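Local coordinates for protein CRISPR-associated endonuclease Cas12b (Alicyclobacillus acidoterrestris, PDB 5U31) that acts as an RNA-guided, PAM-dependent DNA endonuclease of CRISPR immunity, cutting invading DNA with a metal-dependent RuvC nuclease domain, at residues E72-L77 / D94-L99; L643-T648 / H684-W689; G907-R912 / M1079-G1084. The protein carries 3 engineered substitutions. All coordinates share one frame; numbering follows the deposited sequence.

Contact 1: residues E72-L77 / D94-L99; sequences ELLERL and DELLQL
L73, L74 and L77 meet L96 and L97 through aliphatic carbons alone, with no flat group stacked between the two segments; the indole of W40, on helix 17-45, borders the contact instead, touching L73 and L77 and pairing with the guanidinium of R76 in a cation-pi interaction. L97 gives up the most surface to the other segment. Its chi1 (-70°) sets CG beside the backbone N, and chi2 (-174°) then carries the methyls, of which CD2 lies 3.7 Å from L74 CG and also 3.7 Å from L73 CD1. The L97 side chain lies across that of L74 at about a right angle, whereas L73 and L97 run alongside one another, pointing opposite ways. This pairing joins two consecutive helices of the REC1 (Helical-1) domain, 66-83 and 93-107; the axes of segments 72-77 and 94-99 approach to 10.5 Å, at 99°. Such a crossing keeps the contact short, and a few leucines fill it: the forked ends of L97 and L74 each touch two neighbours, and the residue is at home in helices. Toward one side of the crossing L96 contributes its CB, which sits 4.0 Å from L77 CD1 and 4.1 Å from L74 CD2. E72 and R76 face away, forming salt bridges with K64 and E39 respectively, while K70 of helix 66-83 borders L97, and R78 and Q81 border L96.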
# COMPACT_ATOMS: atom_id res chain seq x y z
N GLU A 72 -15.06 -38.40 9.59
CA GLU A 72 -14.77 -37.93 10.94
C GLU A 72 -16.00 -37.28 11.56
O GLU A 72 -16.22 -37.42 12.77
CB GLU A 72 -13.60 -36.95 10.91
CG GLU A 72 -13.20 -36.43 12.27
CD GLU A 72 -12.03 -35.46 12.17
OE1 GLU A 72 -11.39 -35.44 11.10
OE2 GLU A 72 -11.76 -34.73 13.15
N LEU A 73 -16.78 -36.57 10.76
CA LEU A 73 -18.02 -35.98 11.27
C LEU A 73 -18.93 -37.07 11.83
O LEU A 73 -19.40 -36.97 12.97
CB LEU A 73 -18.72 -35.21 10.16
CG LEU A 73 -19.69 -34.07 10.48
CD1 LEU A 73 -20.95 -34.24 9.67
CD2 LEU A 73 -20.00 -33.95 11.97
N LEU A 74 -19.17 -38.12 11.05
CA LEU A 74 -20.06 -39.18 11.48
C LEU A 74 -19.54 -39.87 12.74
O LEU A 74 -20.32 -40.23 13.63
CB LEU A 74 -20.26 -40.19 10.35
CG LEU A 74 -21.08 -39.66 9.18
CD1 LEU A 74 -21.02 -40.62 8.02
CD2 LEU A 74 -22.52 -39.44 9.61
N GLU A 75 -18.21 -40.04 12.84
CA GLU A 75 -17.63 -40.61 14.05
C GLU A 75 -18.00 -39.79 15.28
O GLU A 75 -18.31 -40.35 16.34
CB GLU A 75 -16.11 -40.70 13.91
CG GLU A 75 -15.59 -42.00 13.31
CD GLU A 75 -14.08 -42.07 13.36
OE1 GLU A 75 -13.42 -41.81 12.33
OE2 GLU A 75 -13.53 -42.37 14.45
N ARG A 76 -17.96 -38.46 15.16
CA ARG A 76 -18.35 -37.61 16.29
C ARG A 76 -19.85 -37.69 16.55
O ARG A 76 -20.28 -37.75 17.70
CB ARG A 76 -17.94 -36.16 16.03
CG ARG A 76 -16.45 -35.93 16.08
CD ARG A 76 -16.15 -34.47 16.32
NE ARG A 76 -14.75 -34.15 16.04
CZ ARG A 76 -14.19 -32.98 16.30
NH1 ARG A 76 -14.91 -32.01 16.85
NH2 ARG A 76 -12.91 -32.78 16.02
N LEU A 77 -20.66 -37.67 15.49
CA LEU A 77 -22.11 -37.67 15.67
C LEU A 77 -22.58 -38.97 16.29
O LEU A 77 -23.40 -38.97 17.21
CB LEU A 77 -22.81 -37.42 14.34
CG LEU A 77 -22.47 -36.13 13.60
CD1 LEU A 77 -23.38 -35.92 12.40
CD2 LEU A 77 -22.53 -34.95 14.54
N ASP A 94 -26.48 -40.54 5.51
CA ASP A 94 -26.80 -39.43 4.63
C ASP A 94 -27.72 -38.42 5.31
O ASP A 94 -27.54 -37.20 5.15
CB ASP A 94 -27.43 -39.95 3.34
CG ASP A 94 -27.49 -38.90 2.26
OD1 ASP A 94 -28.52 -38.18 2.19
OD2 ASP A 94 -26.51 -38.76 1.50
N GLU A 95 -28.69 -38.89 6.09
CA GLU A 95 -29.55 -37.97 6.83
C GLU A 95 -28.73 -37.09 7.77
O GLU A 95 -28.90 -35.86 7.79
CB GLU A 95 -30.62 -38.74 7.60
CG GLU A 95 -31.62 -39.43 6.71
CD GLU A 95 -32.69 -40.16 7.50
OE1 GLU A 95 -33.89 -39.91 7.24
OE2 GLU A 95 -32.34 -40.97 8.39
N LEU A 96 -27.83 -37.70 8.54
CA LEU A 96 -27.02 -36.94 9.48
C LEU A 96 -26.08 -35.98 8.77
O LEU A 96 -25.86 -34.86 9.25
CB LEU A 96 -26.23 -37.90 10.37
CG LEU A 96 -26.79 -38.26 11.74
CD1 LEU A 96 -28.27 -38.56 11.67
CD2 LEU A 96 -26.03 -39.44 12.28
N LEU A 97 -25.51 -36.39 7.64
CA LEU A 97 -24.64 -35.50 6.89
C LEU A 97 -25.41 -34.30 6.34
O LEU A 97 -24.91 -33.17 6.38
CB LEU A 97 -23.95 -36.26 5.75
CG LEU A 97 -22.89 -37.28 6.15
CD1 LEU A 97 -22.21 -37.82 4.92
CD2 LEU A 97 -21.88 -36.66 7.08
N GLN A 98 -26.62 -34.53 5.84
CA GLN A 98 -27.43 -33.42 5.33
C GLN A 98 -27.84 -32.48 6.45
O GLN A 98 -27.83 -31.26 6.27
CB GLN A 98 -28.65 -33.96 4.59
CG GLN A 98 -28.32 -34.61 3.27
CD GLN A 98 -29.55 -34.98 2.47
OE1 GLN A 98 -30.66 -34.52 2.77
NE2 GLN A 98 -29.37 -35.81 1.45
N LEU A 99 -28.20 -33.02 7.62
CA LEU A 99 -28.54 -32.18 8.76
C LEU A 99 -27.35 -31.32 9.16
O LEU A 99 -27.49 -30.10 9.35
CB LEU A 99 -28.99 -33.04 9.94
CG LEU A 99 -30.22 -32.59 10.73
CD1 LEU A 99 -30.11 -33.05 12.18
CD2 LEU A 99 -30.44 -31.09 10.65

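Contact 2: residues L643-T648 / H684-W689; sequences LRQLRT and HMTPDW. With SO4 (sulfate ion), chain G.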
# COMPACT_ATOMS: atom_id res chain seq x y z
N LEU A 643 30.18 2.44 3.72
CA LEU A 643 29.26 1.51 3.07
C LEU A 643 29.54 1.44 1.57
O LEU A 643 29.75 0.35 1.03
CB LEU A 643 27.81 1.92 3.33
CG LEU A 643 26.72 1.15 2.56
CD1 LEU A 643 26.84 -0.34 2.76
CD2 LEU A 643 25.34 1.63 2.97
N ARG A 644 29.59 2.59 0.90
CA ARG A 644 29.84 2.58 -0.54
C ARG A 644 31.21 2.02 -0.87
O ARG A 644 31.42 1.46 -1.95
CB ARG A 644 29.68 3.99 -1.12
CG ARG A 644 28.25 4.52 -1.05
CD ARG A 644 28.09 5.83 -1.81
NE ARG A 644 26.75 6.38 -1.61
CZ ARG A 644 25.70 6.08 -2.36
NH1 ARG A 644 25.82 5.23 -3.37
NH2 ARG A 644 24.52 6.64 -2.10
N GLN A 645 32.17 2.16 0.05
CA GLN A 645 33.47 1.53 -0.14
C GLN A 645 33.35 0.02 -0.17
O GLN A 645 33.77 -0.64 -1.12
CB GLN A 645 34.44 1.97 0.96
CG GLN A 645 34.86 3.42 0.88
CD GLN A 645 35.88 3.76 1.95
OE1 GLN A 645 35.74 3.38 3.11
NE2 GLN A 645 36.92 4.48 1.55
N LEU A 646 32.75 -0.55 0.88
CA LEU A 646 32.62 -2.00 0.97
C LEU A 646 31.81 -2.55 -0.19
O LEU A 646 32.09 -3.65 -0.68
CB LEU A 646 31.99 -2.39 2.30
CG LEU A 646 32.72 -1.93 3.56
CD1 LEU A 646 31.86 -2.14 4.78
CD2 LEU A 646 34.05 -2.64 3.73
N ARG A 647 30.80 -1.80 -0.66
CA ARG A 647 29.95 -2.30 -1.73
C ARG A 647 30.75 -2.52 -3.01
O ARG A 647 30.60 -3.56 -3.67
CB ARG A 647 28.79 -1.33 -1.96
CG ARG A 647 27.71 -1.88 -2.87
CD ARG A 647 26.97 -0.77 -3.59
NE ARG A 647 26.01 -0.09 -2.73
CZ ARG A 647 25.30 0.97 -3.10
NH1 ARG A 647 24.44 1.52 -2.25
NH2 ARG A 647 25.46 1.49 -4.31
N THR A 648 31.61 -1.57 -3.37
CA THR A 648 32.43 -1.74 -4.57
C THR A 648 33.57 -2.72 -4.35
O THR A 648 34.00 -3.39 -5.30
CB THR A 648 32.99 -0.40 -5.06
OG1 THR A 648 34.04 0.03 -4.18
CG2 THR A 648 31.89 0.66 -5.09
N HIS A 684 37.29 4.49 -5.11
CA HIS A 684 36.06 4.16 -4.41
C HIS A 684 36.26 3.18 -3.26
O HIS A 684 35.44 3.15 -2.34
CB HIS A 684 35.04 3.58 -5.40
CG HIS A 684 34.40 4.62 -6.27
ND1 HIS A 684 34.41 5.96 -5.97
CD2 HIS A 684 33.71 4.50 -7.44
CE1 HIS A 684 33.76 6.63 -6.90
NE2 HIS A 684 33.33 5.77 -7.81
N MSE A 685 37.32 2.39 -3.29
CA MSE A 685 37.60 1.42 -2.23
C MSE A 685 38.35 2.05 -1.07
O MSE A 685 38.69 3.23 -1.09
CB MSE A 685 38.42 0.24 -2.77
CG MSE A 685 37.85 -0.41 -4.01
SE MSE A 685 39.02 -1.82 -4.67
CE MSE A 685 38.14 -2.16 -6.38
N THR A 686 38.61 1.24 -0.05
CA THR A 686 39.48 1.67 1.04
C THR A 686 40.93 1.47 0.63
O THR A 686 41.24 0.61 -0.19
CB THR A 686 39.18 0.88 2.31
OG1 THR A 686 39.78 -0.42 2.23
CG2 THR A 686 37.68 0.73 2.50
N PRO A 687 41.85 2.27 1.19
CA PRO A 687 43.26 2.12 0.78
C PRO A 687 43.85 0.76 1.11
O PRO A 687 44.42 0.10 0.23
CB PRO A 687 43.96 3.26 1.53
CG PRO A 687 43.04 3.59 2.67
CD PRO A 687 41.66 3.37 2.14
N ASP A 688 43.72 0.31 2.36
CA ASP A 688 44.45 -0.88 2.80
C ASP A 688 43.92 -2.15 2.14
O ASP A 688 44.70 -3.05 1.83
CB ASP A 688 44.39 -1.00 4.32
CG ASP A 688 42.98 -0.87 4.86
OD1 ASP A 688 42.33 -1.91 5.09
OD2 ASP A 688 42.52 0.27 5.05
N TRP A 689 42.60 -2.24 1.92
CA TRP A 689 42.08 -3.42 1.24
C TRP A 689 42.42 -3.41 -0.24
O TRP A 689 42.64 -4.47 -0.84
CB TRP A 689 40.57 -3.55 1.43
CG TRP A 689 40.04 -4.83 0.85
CD1 TRP A 689 39.93 -6.04 1.48
CD2 TRP A 689 39.59 -5.05 -0.49
NE1 TRP A 689 39.42 -6.98 0.63
CE2 TRP A 689 39.21 -6.40 -0.60
CE3 TRP A 689 39.46 -4.23 -1.62
CZ2 TRP A 689 38.71 -6.95 -1.78
CZ3 TRP A 689 38.97 -4.78 -2.79
CH2 TRP A 689 38.60 -6.12 -2.86
S SO4 G . 22.41 3.69 -4.73
O1 SO4 G . 23.65 4.34 -4.30
O2 SO4 G . 22.49 3.40 -6.16
O3 SO4 G . 22.19 2.44 -4.00
O4 SO4 G . 21.29 4.60 -4.50
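The bridge helix, through Q645 and T648, packs here against H684, M685 and T686, the residues that lead into helix 687-701 of the REC2 (Helical-II) domain. The two backbones come close: Q645 and M685 have CA atoms 4.6 Å apart. The carbonyl O of H684 rests against Q645, making a CA-H...O contact with its CA (3.4 Å, 149° at the hydrogen) and lying 3.3 Å from its CG. Farther out, the extended Q645 chain crosses T686 at about a right angle, and its OE1 lies 3.3 Å from T686 CG2. One turn on, T648 OG1 sits between its own backbone N and carbonyl carbon, a rotamer from which it bonds back to Q645 O at 3.1 Å; the same OG1 lies 3.8 Å from M685 CG. On another side of the same helix a sulfate, probably from the crystallisation liquor, takes a clear bond at its O1 from R644 NH1, at the guanidinium edge, and R647 adds weak ones. T686 is the N-cap of helix 687-701. Its OG1 bonds with Q649 OE1 and weakly accepts W689 N (3.4 Å, 151°), while P687 fits the first turn, where no backbone N-H is needed. A threonine capping the first turn in this manner is a classic helix N-cap.

Contact 3: residues G907-R912 / M1079-G1084; sequences GAPGIR and MRDPSG. With nucleotides of chain E.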
# COMPACT_ATOMS: atom_id res chain seq x y z
N GLY A 907 -2.72 27.19 -18.10
CA GLY A 907 -3.23 26.09 -18.88
C GLY A 907 -2.23 25.52 -19.87
O GLY A 907 -2.39 24.38 -20.30
N ALA A 908 -1.21 26.29 -20.24
CA ALA A 908 -0.26 25.83 -21.24
C ALA A 908 0.55 24.65 -20.71
O ALA A 908 0.83 24.56 -19.52
CB ALA A 908 0.69 26.96 -21.64
N PRO A 909 0.92 23.72 -21.59
CA PRO A 909 1.75 22.60 -21.16
C PRO A 909 3.18 23.05 -20.92
O PRO A 909 3.63 24.09 -21.42
CB PRO A 909 1.67 21.63 -22.34
CG PRO A 909 1.51 22.53 -23.51
CD PRO A 909 0.66 23.69 -23.04
N GLY A 910 3.90 22.26 -20.14
CA GLY A 910 5.25 22.64 -19.76
C GLY A 910 6.16 21.47 -19.44
O GLY A 910 5.78 20.31 -19.61
N ILE A 911 7.36 21.78 -18.97
CA ILE A 911 8.39 20.79 -18.71
C ILE A 911 8.94 21.01 -17.31
O ILE A 911 9.15 22.15 -16.89
CB ILE A 911 9.52 20.88 -19.77
CG1 ILE A 911 8.97 20.59 -21.16
CG2 ILE A 911 10.67 19.94 -19.43
CD1 ILE A 911 10.02 20.60 -22.25
N ARG A 912 9.15 19.91 -16.58
CA ARG A 912 9.79 20.00 -15.27
C ARG A 912 11.28 20.28 -15.44
O ARG A 912 11.98 19.55 -16.16
CB ARG A 912 9.58 18.72 -14.48
CG ARG A 912 8.19 18.56 -13.89
CD ARG A 912 7.93 17.10 -13.55
NE ARG A 912 6.91 16.95 -12.53
CZ ARG A 912 7.16 16.96 -11.22
NH1 ARG A 912 8.41 17.13 -10.79
NH2 ARG A 912 6.18 16.82 -10.35
N MSE A 1079 -3.55 16.01 -28.66
CA MSE A 1079 -3.41 16.91 -27.51
C MSE A 1079 -3.81 18.33 -27.88
O MSE A 1079 -3.94 18.67 -29.05
CB MSE A 1079 -1.97 16.90 -26.99
CG MSE A 1079 -1.48 15.55 -26.53
SE MSE A 1079 -2.07 15.06 -24.74
CE MSE A 1079 -1.13 13.37 -24.60
N ARG A 1080 -4.00 19.17 -26.87
CA ARG A 1080 -4.55 20.50 -27.08
C ARG A 1080 -4.04 21.42 -25.98
O ARG A 1080 -4.02 21.04 -24.81
CB ARG A 1080 -6.08 20.44 -27.07
CG ARG A 1080 -6.76 21.46 -27.94
CD ARG A 1080 -7.67 22.33 -27.11
NE ARG A 1080 -8.78 21.58 -26.52
CZ ARG A 1080 -9.99 21.51 -27.05
NH1 ARG A 1080 -10.94 20.81 -26.43
NH2 ARG A 1080 -10.27 22.13 -28.19
N ASP A 1081 -3.61 22.62 -26.37
CA ASP A 1081 -3.16 23.64 -25.43
C ASP A 1081 -4.32 24.56 -25.08
O ASP A 1081 -4.66 25.45 -25.87
CB ASP A 1081 -2.01 24.46 -26.02
CG ASP A 1081 -1.45 25.48 -25.04
OD1 ASP A 1081 -0.46 26.15 -25.40
OD2 ASP A 1081 -1.97 25.61 -23.91
N PRO A 1082 -4.93 24.41 -23.90
CA PRO A 1082 -6.07 25.27 -23.56
C PRO A 1082 -5.74 26.75 -23.55
O PRO A 1082 -6.64 27.57 -23.75
CB PRO A 1082 -6.49 24.78 -22.17
CG PRO A 1082 -5.33 24.02 -21.65
CD PRO A 1082 -4.63 23.44 -22.83
N SER A 1083 -4.47 27.11 -23.36
CA SER A 1083 -4.06 28.51 -23.39
C SER A 1083 -3.88 29.06 -24.79
O SER A 1083 -3.67 30.26 -24.94
CB SER A 1083 -2.75 28.68 -22.62
OG SER A 1083 -1.65 28.23 -23.39
N GLY A 1084 -3.93 28.21 -25.82
CA GLY A 1084 -3.72 28.67 -27.18
C GLY A 1084 -2.32 29.15 -27.47
O GLY A 1084 -2.11 29.86 -28.45
P DT E 6 8.93 13.31 -6.76
OP1 DT E 6 9.23 13.70 -5.37
OP2 DT E 6 8.42 14.32 -7.71
O5' DT E 6 10.23 12.65 -7.40
C5' DT E 6 10.84 11.54 -6.77
C4' DT E 6 11.83 10.87 -7.70
O4' DT E 6 11.18 10.56 -8.96
C3' DT E 6 13.05 11.72 -8.04
O3' DT E 6 14.23 11.00 -7.77
C2' DT E 6 12.90 12.03 -9.53
C1' DT E 6 12.02 10.90 -10.03
N1 DT E 6 11.18 11.31 -11.17
C2 DT E 6 11.44 10.80 -12.41
O2 DT E 6 12.33 10.00 -12.63
N3 DT E 6 10.61 11.25 -13.40
C4 DT E 6 9.57 12.16 -13.27
O4 DT E 6 8.87 12.50 -14.22
C5 DT E 6 9.35 12.66 -11.94
C7 DT E 6 8.25 13.65 -11.67
C6 DT E 6 10.16 12.22 -10.96
P DG E 5 3.97 13.73 -10.06
OP1 DG E 5 3.78 14.88 -9.15
OP2 DG E 5 4.36 13.98 -11.47
O5' DG E 5 5.02 12.70 -9.44
C5' DG E 5 4.92 12.33 -8.08
C4' DG E 5 5.88 11.20 -7.75
O4' DG E 5 5.64 10.09 -8.64
C3' DG E 5 7.36 11.54 -7.93
O3' DG E 5 7.87 12.10 -6.72
C2' DG E 5 7.97 10.16 -8.19
C1' DG E 5 6.86 9.46 -8.97
N9 DG E 5 7.03 9.54 -10.41
C8 DG E 5 6.34 10.35 -11.28
N7 DG E 5 6.72 10.22 -12.52
C5 DG E 5 7.73 9.26 -12.46
C6 DG E 5 8.51 8.71 -13.50
O6 DG E 5 8.47 8.96 -14.70
N1 DG E 5 9.42 7.77 -13.01
C2 DG E 5 9.55 7.41 -11.69
N2 DG E 5 10.48 6.49 -11.41
N3 DG E 5 8.81 7.92 -10.71
C4 DG E 5 7.93 8.84 -11.17
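G907, A908 and P909 pass in an irregular conformation over the type I beta turn D1081-G1084, with the CA atoms of A908 and S1083 5.1 Å apart and no hydrogen bond between the two segments. Contact is by packing instead. The ring of P1082 sets its CG 3.3 Å from G907 O, and the positive phi of G907 (94°) suits glycine. At D1081, chi1 (-177°) carries CG toward the 907-909 chain; the carboxylate then lies with OD2 3.2 Å from A908 CA and 3.4 Å from P909 CD. The same oxygen is gripped from one face of its plane by S1083 N (3.0 Å) and S1083 OG (2.7 Å), while OD1 bonds with I1086 N, which leaves the aspartate little freedom to rotate. The methyl of A908 lies against S1083 OG (CB to OG 3.2 Å). P909 is covered farther on by F1097 and W1098 of helix 1094-1113. Beyond it the chain enters strand 911-915, where R912, a phosphate-binding residue, has C7 of thymidine DT6 of DNA chain E over the centre of its guanidinium, 3.4 Å above the plane. Glycine suits the positive phi (67°) of G1084, whose N bonds to D1081 O. That bond, with proline second and OD2 accepting from the N-H two residues on, marks a type I turn combined with an Asx turn.

In the fold
From the N terminus the three contacts follow one another in series; none nests or crosses. Contact 1 closes a short connection of 16 residues within REC1, pairing neighbouring helices far from the nuclease. Contact 2 spans 35 residues and ties the bridge helix to the start of a REC2 helix, so it joins two named domains. Contact 3 closes the longest loop, 166 residues that include the RuvC-III segment, and so joins the loop before strand 911-915 to the Nuc-II turn. The sites are well separated: the centres of contacts 1 and 3 lie 72 Å apart on opposite sides of the chain's centre, and contacts 2 and 3 are 48 Å apart between centres.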